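Local coordinates for CELL WALL surface anchor family protein (PDB 2X9Z) that forms the repeating backbone subunit of the Streptococcus pneumoniae pilus and probably contributes to cell adhesion through the assembled fibre, at residues V70-V75 / A101-Q106; I38-P43 / V134-G139. The protein carries 1 engineered substitution. All blocks are in the same frame, centred on the assembly; numbering follows the deposited sequence.

Interaction 1: V70-V75 / A101-Q106; sequences VTVDDV and AKVNDQ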
loop_
_atom_site.group_PDB
_atom_site.type_symbol
_atom_site.label_atom_id
_atom_site.label_comp_id
_atom_site.label_asym_id
_atom_site.label_seq_id
_atom_site.Cartn_x
_atom_site.Cartn_y
_atom_site.Cartn_z
ATOM N N VAL A 70 5.679 -5.875 -15.145
ATOM C CA VAL A 70 4.222 -5.796 -15.180
ATOM C C VAL A 70 3.655 -6.351 -16.486
ATOM O O VAL A 70 4.139 -6.028 -17.578
ATOM C CB VAL A 70 3.724 -4.346 -14.935
ATOM C CG1 VAL A 70 4.350 -3.372 -15.922
ATOM C CG2 VAL A 70 2.203 -4.278 -14.986
ATOM N N THR A 71 2.632 -7.191 -16.352
ATOM C CA THR A 71 1.970 -7.821 -17.484
ATOM C C THR A 71 0.462 -7.637 -17.375
ATOM O O THR A 71 -0.081 -7.509 -16.272
ATOM C CB THR A 71 2.273 -9.347 -17.554
ATOM O OG1 THR A 71 1.813 -9.984 -16.354
ATOM C CG2 THR A 71 3.770 -9.603 -17.740
ATOM N N VAL A 72 -0.201 -7.610 -18.525
ATOM C CA VAL A 72 -1.655 -7.722 -18.586
ATOM C C VAL A 72 -1.981 -8.983 -19.379
ATOM O O VAL A 72 -1.512 -9.150 -20.503
ATOM C CB VAL A 72 -2.293 -6.507 -19.271
ATOM C CG1 VAL A 72 -3.801 -6.705 -19.390
ATOM C CG2 VAL A 72 -1.962 -5.229 -18.514
ATOM N N ASP A 73 -2.755 -9.887 -18.779
ATOM C CA ASP A 73 -3.033 -11.198 -19.363
ATOM C C ASP A 73 -1.741 -11.871 -19.836
ATOM O O ASP A 73 -1.690 -12.495 -20.893
ATOM C CB ASP A 73 -4.068 -11.101 -20.489
ATOM C CG ASP A 73 -5.469 -10.768 -19.974
ATOM O OD1 ASP A 73 -5.707 -10.830 -18.751
ATOM O OD2 ASP A 73 -6.348 -10.443 -20.791
ATOM N N ASP A 74 -0.699 -11.737 -19.020
ATOM C CA ASP A 74 0.606 -12.353 -19.274
ATOM C C ASP A 74 1.369 -11.775 -20.471
ATOM O O ASP A 74 2.337 -12.374 -20.943
ATOM C CB ASP A 74 0.482 -13.879 -19.379
ATOM C CG ASP A 74 0.042 -14.524 -18.073
ATOM O OD1 ASP A 74 0.564 -14.142 -17.002
ATOM O OD2 ASP A 74 -0.825 -15.423 -18.114
ATOM N N VAL A 75 0.945 -10.607 -20.947
ATOM C CA VAL A 75 1.693 -9.884 -21.973
ATOM C C VAL A 75 2.373 -8.683 -21.318
ATOM O O VAL A 75 1.710 -7.859 -20.690
ATOM C CB VAL A 75 0.775 -9.406 -23.119
ATOM C CG1 VAL A 75 1.579 -8.642 -24.165
ATOM C CG2 VAL A 75 0.043 -10.587 -23.755
ATOM N N ALA A 101 -5.767 2.018 -21.769
ATOM C CA ALA A 101 -6.483 1.552 -22.954
ATOM C C ALA A 101 -6.506 0.028 -23.045
ATOM O O ALA A 101 -7.396 -0.545 -23.669
ATOM C CB ALA A 101 -5.878 2.154 -24.224
ATOM N N LYS A 102 -5.522 -0.622 -22.431
ATOM C CA LYS A 102 -5.417 -2.076 -22.483
ATOM C C LYS A 102 -6.244 -2.788 -21.407
ATOM O O LYS A 102 -6.461 -3.995 -21.499
ATOM C CB LYS A 102 -3.948 -2.514 -22.415
ATOM C CG LYS A 102 -3.157 -2.113 -23.652
ATOM C CD LYS A 102 -1.684 -2.457 -23.546
ATOM C CE LYS A 102 -0.997 -2.196 -24.882
ATOM N NZ LYS A 102 0.458 -2.499 -24.816
ATOM N N VAL A 103 -6.713 -2.052 -20.399
ATOM C CA VAL A 103 -7.557 -2.661 -19.367
ATOM C C VAL A 103 -8.981 -2.115 -19.341
ATOM O O VAL A 103 -9.871 -2.776 -18.823
ATOM C CB VAL A 103 -6.934 -2.575 -17.946
ATOM C CG1 VAL A 103 -5.583 -3.262 -17.917
ATOM C CG2 VAL A 103 -6.820 -1.129 -17.482
ATOM N N ASN A 104 -9.194 -0.924 -19.903
ATOM C CA ASN A 104 -10.521 -0.312 -19.952
ATOM C C ASN A 104 -11.302 -0.782 -21.171
ATOM O O ASN A 104 -10.713 -1.114 -22.206
ATOM C CB ASN A 104 -10.416 1.213 -20.031
ATOM C CG ASN A 104 -10.184 1.866 -18.687
ATOM O OD1 ASN A 104 -10.471 1.289 -17.636
ATOM N ND2 ASN A 104 -9.669 3.092 -18.716
ATOM N N ASP A 105 -12.628 -0.784 -21.057
ATOM C CA ASP A 105 -13.497 -1.086 -22.189
ATOM C C ASP A 105 -13.129 -2.398 -22.884
ATOM O O ASP A 105 -13.109 -2.482 -24.118
ATOM C CB ASP A 105 -13.487 0.066 -23.199
ATOM C CG ASP A 105 -14.658 0.008 -24.172
ATOM O OD1 ASP A 105 -15.710 -0.566 -23.813
ATOM O OD2 ASP A 105 -14.531 0.546 -25.296
ATOM N N GLN A 106 -12.847 -3.419 -22.079
ATOM C CA GLN A 106 -12.580 -4.763 -22.587
ATOM C C GLN A 106 -13.783 -5.671 -22.320
ATOM O O GLN A 106 -14.574 -5.415 -21.406
ATOM C CB GLN A 106 -11.301 -5.329 -21.965
ATOM C CG GLN A 106 -10.109 -4.409 -22.163
ATOM C CD GLN A 106 -9.748 -4.209 -23.634
ATOM O OE1 GLN A 106 -9.877 -5.120 -24.455
ATOM N NE2 GLN A 106 -9.266 -3.024 -23.961
#
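Val-72, where strand 61-72 gives way to a type I' beta turn, meets Val-103 on helix 97-103 through the methyl groups of two beta-branched side chains. With CG1 anti to the backbone N (chi1 177°) and CG2 anti to the carbonyl carbon, both prongs of Val-72 face CG1 of Val-103: Val-72 CG1 lies 4.1 Å from it and Val-72 CG2 4.2 Å. The two side chains cross at about a right angle. CG1 of Val-72 also brushes the carbonyl O of Lys-102. In this Cna-B-like domain the contact sets the hairpin joining strands 61-72 and 75-76 beside the helix that follows strand 90-95; Leu-95 of that strand also packs on Val-103. Compact valines suit this buried place because their side chains carry no polar atom that would need a partner. Asp-73 and Asp-74 occupy the central turn positions with positive phi. Val-75 N donates to Val-72 O at 2.9 Å and closes the turn, and Val-72 N hydrogen-bonds back to Val-75 O. The carboxylate of Asp-73 takes the backbone N of Thr-111 and a salt bridge from Lys-110; Lys-102 sends its ammonium to Asp-81. Beyond the helix, Gln-106 NE2 donates a bent bond to Asn-104 O (3.0 Å, 131° at the hydrogen).

Interaction 2: I38-P43 / V134-G139; sequences IVTKIP and VTFNYG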
loop_
_atom_site.group_PDB
_atom_site.type_symbol
_atom_site.label_atom_id
_atom_site.label_comp_id
_atom_site.label_asym_id
_atom_site.label_seq_id
_atom_site.Cartn_x
_atom_site.Cartn_y
_atom_site.Cartn_z
ATOM N N ILE A 38 1.779 -9.279 -7.214
ATOM C CA ILE A 38 0.500 -8.648 -6.937
ATOM C C ILE A 38 -0.359 -8.921 -8.168
ATOM O O ILE A 38 0.034 -8.586 -9.288
ATOM C CB ILE A 38 0.660 -7.119 -6.773
ATOM C CG1 ILE A 38 1.696 -6.780 -5.691
ATOM C CG2 ILE A 38 -0.688 -6.463 -6.499
ATOM C CD1 ILE A 38 2.155 -5.351 -5.760
ATOM N N VAL A 39 -1.513 -9.548 -7.963
ATOM C CA VAL A 39 -2.402 -9.891 -9.064
ATOM C C VAL A 39 -3.725 -9.152 -8.884
ATOM O O VAL A 39 -4.332 -9.216 -7.804
ATOM C CB VAL A 39 -2.654 -11.414 -9.132
ATOM C CG1 VAL A 39 -3.709 -11.734 -10.169
ATOM C CG2 VAL A 39 -1.350 -12.163 -9.422
ATOM N N THR A 40 -4.151 -8.440 -9.927
ATOM C CA THR A 40 -5.365 -7.630 -9.872
ATOM C C THR A 40 -6.280 -7.990 -11.030
ATOM O O THR A 40 -5.834 -8.102 -12.173
ATOM C CB THR A 40 -5.027 -6.121 -9.939
ATOM O OG1 THR A 40 -4.036 -5.824 -8.950
ATOM C CG2 THR A 40 -6.266 -5.275 -9.678
ATOM N N LYS A 41 -7.557 -8.189 -10.724
ATOM C CA LYS A 41 -8.560 -8.474 -11.734
ATOM C C LYS A 41 -9.397 -7.226 -11.957
ATOM O O LYS A 41 -10.037 -6.728 -11.033
ATOM C CB LYS A 41 -9.479 -9.606 -11.271
ATOM C CG LYS A 41 -8.773 -10.896 -10.935
ATOM C CD LYS A 41 -8.315 -11.632 -12.171
ATOM C CE LYS A 41 -7.709 -12.978 -11.793
ATOM N NZ LYS A 41 -7.224 -13.736 -12.983
ATOM N N ILE A 42 -9.388 -6.730 -13.185
ATOM C CA ILE A 42 -10.164 -5.555 -13.548
ATOM C C ILE A 42 -11.376 -6.021 -14.342
ATOM O O ILE A 42 -11.240 -6.799 -15.284
ATOM C CB ILE A 42 -9.293 -4.571 -14.357
ATOM C CG1 ILE A 42 -8.175 -4.029 -13.451
ATOM C CG2 ILE A 42 -10.131 -3.436 -14.966
ATOM C CD1 ILE A 42 -7.237 -3.075 -14.122
ATOM N N PRO A 43 -12.576 -5.576 -13.941
ATOM C CA PRO A 43 -13.811 -6.082 -14.551
ATOM C C PRO A 43 -13.952 -5.687 -16.026
ATOM O O PRO A 43 -13.352 -4.711 -16.482
ATOM C CB PRO A 43 -14.917 -5.413 -13.718
ATOM C CG PRO A 43 -14.253 -4.905 -12.492
ATOM C CD PRO A 43 -12.845 -4.588 -12.886
ATOM N N VAL A 134 0.141 -2.923 0.353
ATOM C CA VAL A 134 -0.172 -2.473 -0.995
ATOM C C VAL A 134 -1.566 -1.886 -1.030
ATOM O O VAL A 134 -2.463 -2.322 -0.292
ATOM C CB VAL A 134 -0.134 -3.652 -1.986
ATOM C CG1 VAL A 134 -0.864 -3.305 -3.287
ATOM C CG2 VAL A 134 1.287 -4.053 -2.266
ATOM N N THR A 135 -1.748 -0.888 -1.885
ATOM C CA THR A 135 -3.082 -0.452 -2.256
ATOM C C THR A 135 -3.213 -0.430 -3.758
ATOM O O THR A 135 -2.241 -0.174 -4.483
ATOM C CB THR A 135 -3.453 0.969 -1.735
ATOM O OG1 THR A 135 -2.496 1.943 -2.192
ATOM C CG2 THR A 135 -3.550 0.996 -0.223
ATOM N N PHE A 136 -4.426 -0.708 -4.218
ATOM C CA PHE A 136 -4.826 -0.405 -5.583
ATOM C C PHE A 136 -5.763 0.787 -5.495
ATOM O O PHE A 136 -6.866 0.684 -4.946
ATOM C CB PHE A 136 -5.517 -1.596 -6.250
ATOM C CG PHE A 136 -5.936 -1.340 -7.672
ATOM C CD1 PHE A 136 -5.008 -0.928 -8.621
ATOM C CD2 PHE A 136 -7.258 -1.511 -8.064
ATOM C CE1 PHE A 136 -5.385 -0.693 -9.932
ATOM C CE2 PHE A 136 -7.641 -1.280 -9.379
ATOM C CZ PHE A 136 -6.703 -0.872 -10.310
ATOM N N ASN A 137 -5.289 1.923 -5.994
ATOM C CA ASN A 137 -6.040 3.171 -5.976
ATOM C C ASN A 137 -6.579 3.415 -7.363
ATOM O O ASN A 137 -5.814 3.542 -8.321
ATOM C CB ASN A 137 -5.133 4.314 -5.542
ATOM C CG ASN A 137 -4.441 4.009 -4.234
ATOM O OD1 ASN A 137 -5.006 4.225 -3.143
ATOM N ND2 ASN A 137 -3.228 3.472 -4.321
ATOM N N TYR A 138 -7.900 3.450 -7.472
ATOM C CA TYR A 138 -8.546 3.473 -8.776
ATOM C C TYR A 138 -9.841 4.274 -8.726
ATOM O O TYR A 138 -10.340 4.612 -7.653
ATOM C CB TYR A 138 -8.853 2.035 -9.222
ATOM C CG TYR A 138 -10.057 1.443 -8.519
ATOM C CD1 TYR A 138 -9.966 0.952 -7.219
ATOM C CD2 TYR A 138 -11.289 1.374 -9.158
ATOM C CE1 TYR A 138 -11.074 0.416 -6.575
ATOM C CE2 TYR A 138 -12.401 0.843 -8.523
ATOM C CZ TYR A 138 -12.291 0.367 -7.231
ATOM O OH TYR A 138 -13.402 -0.170 -6.608
ATOM N N GLY A 139 -10.402 4.546 -9.894
ATOM C CA GLY A 139 -11.704 5.170 -9.960
ATOM C C GLY A 139 -11.965 5.740 -11.328
ATOM O O GLY A 139 -11.077 5.774 -12.184
#
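Thr-40 presents its methyl to the face of the Phe-136 ring: CG2 sits 4.2 Å from the ring centroid and only 11° off the normal, a well-centred CH-pi contact. The torsion explains it, because CG2 is anti to the backbone N while OG1 is placed beside that N (chi1 -51°), where it hydrogen-bonds with Trp-53 NE1. At one end of the contact Ile-38 and Val-134 reach toward each other tip to tip, CD1 of the isoleucine 3.8 Å from CG2 of the valine; the extended chi2 of Ile-38 (164°) carries CD1 to the meeting point. Ile-42 completes the row, its CD1 coming obliquely to Phe-136 CZ at 4.4 Å.

These side chains fill the interior between two facing sheets of a beta sandwich. The segments 38-42 and 134-139, parts of strands 33-42 and 130-139, run in roughly the same direction, 27° apart, with axes 10.0 Å from each other at closest, a spacing suited to interlocking side chains. Around them, Ile-5 of the neighbouring strand 4-9 touches Ile-38, Thr-40 and Phe-136, and Trp-53 of strand 50-57 meets the Phe-136 ring.

Branched aliphatics and an aromatic ring therefore join the sheets by dispersion, and the one hydroxyl among the touching side chains is buried with its hydrogen bond to Trp-53, which leaves the threonine methyl to serve as an apolar surface.

Overall arrangement
Both contacts bury apolar side chains within the same Cna-B-like domain, and both draw on the antiparallel sheet that contains strands 33-42 and 61-72. Interaction 2 lies deeper, about 11 Å from the chain centre against 21 Å for interaction 1, and joins that sheet face to face with its partner through an aromatic ring and aliphatic groups. Interaction 1 is smaller, 96 against 181 Å² of buried surface, and sets a hairpin near a helix, with charged residues close by. The two meet directly where Val-103 CB packs on Ile-42 CD1 at 3.9 Å, so the valine contact continues the apolar interior outward. Along the sequence, interaction 1 is nested between the segments of interaction 2.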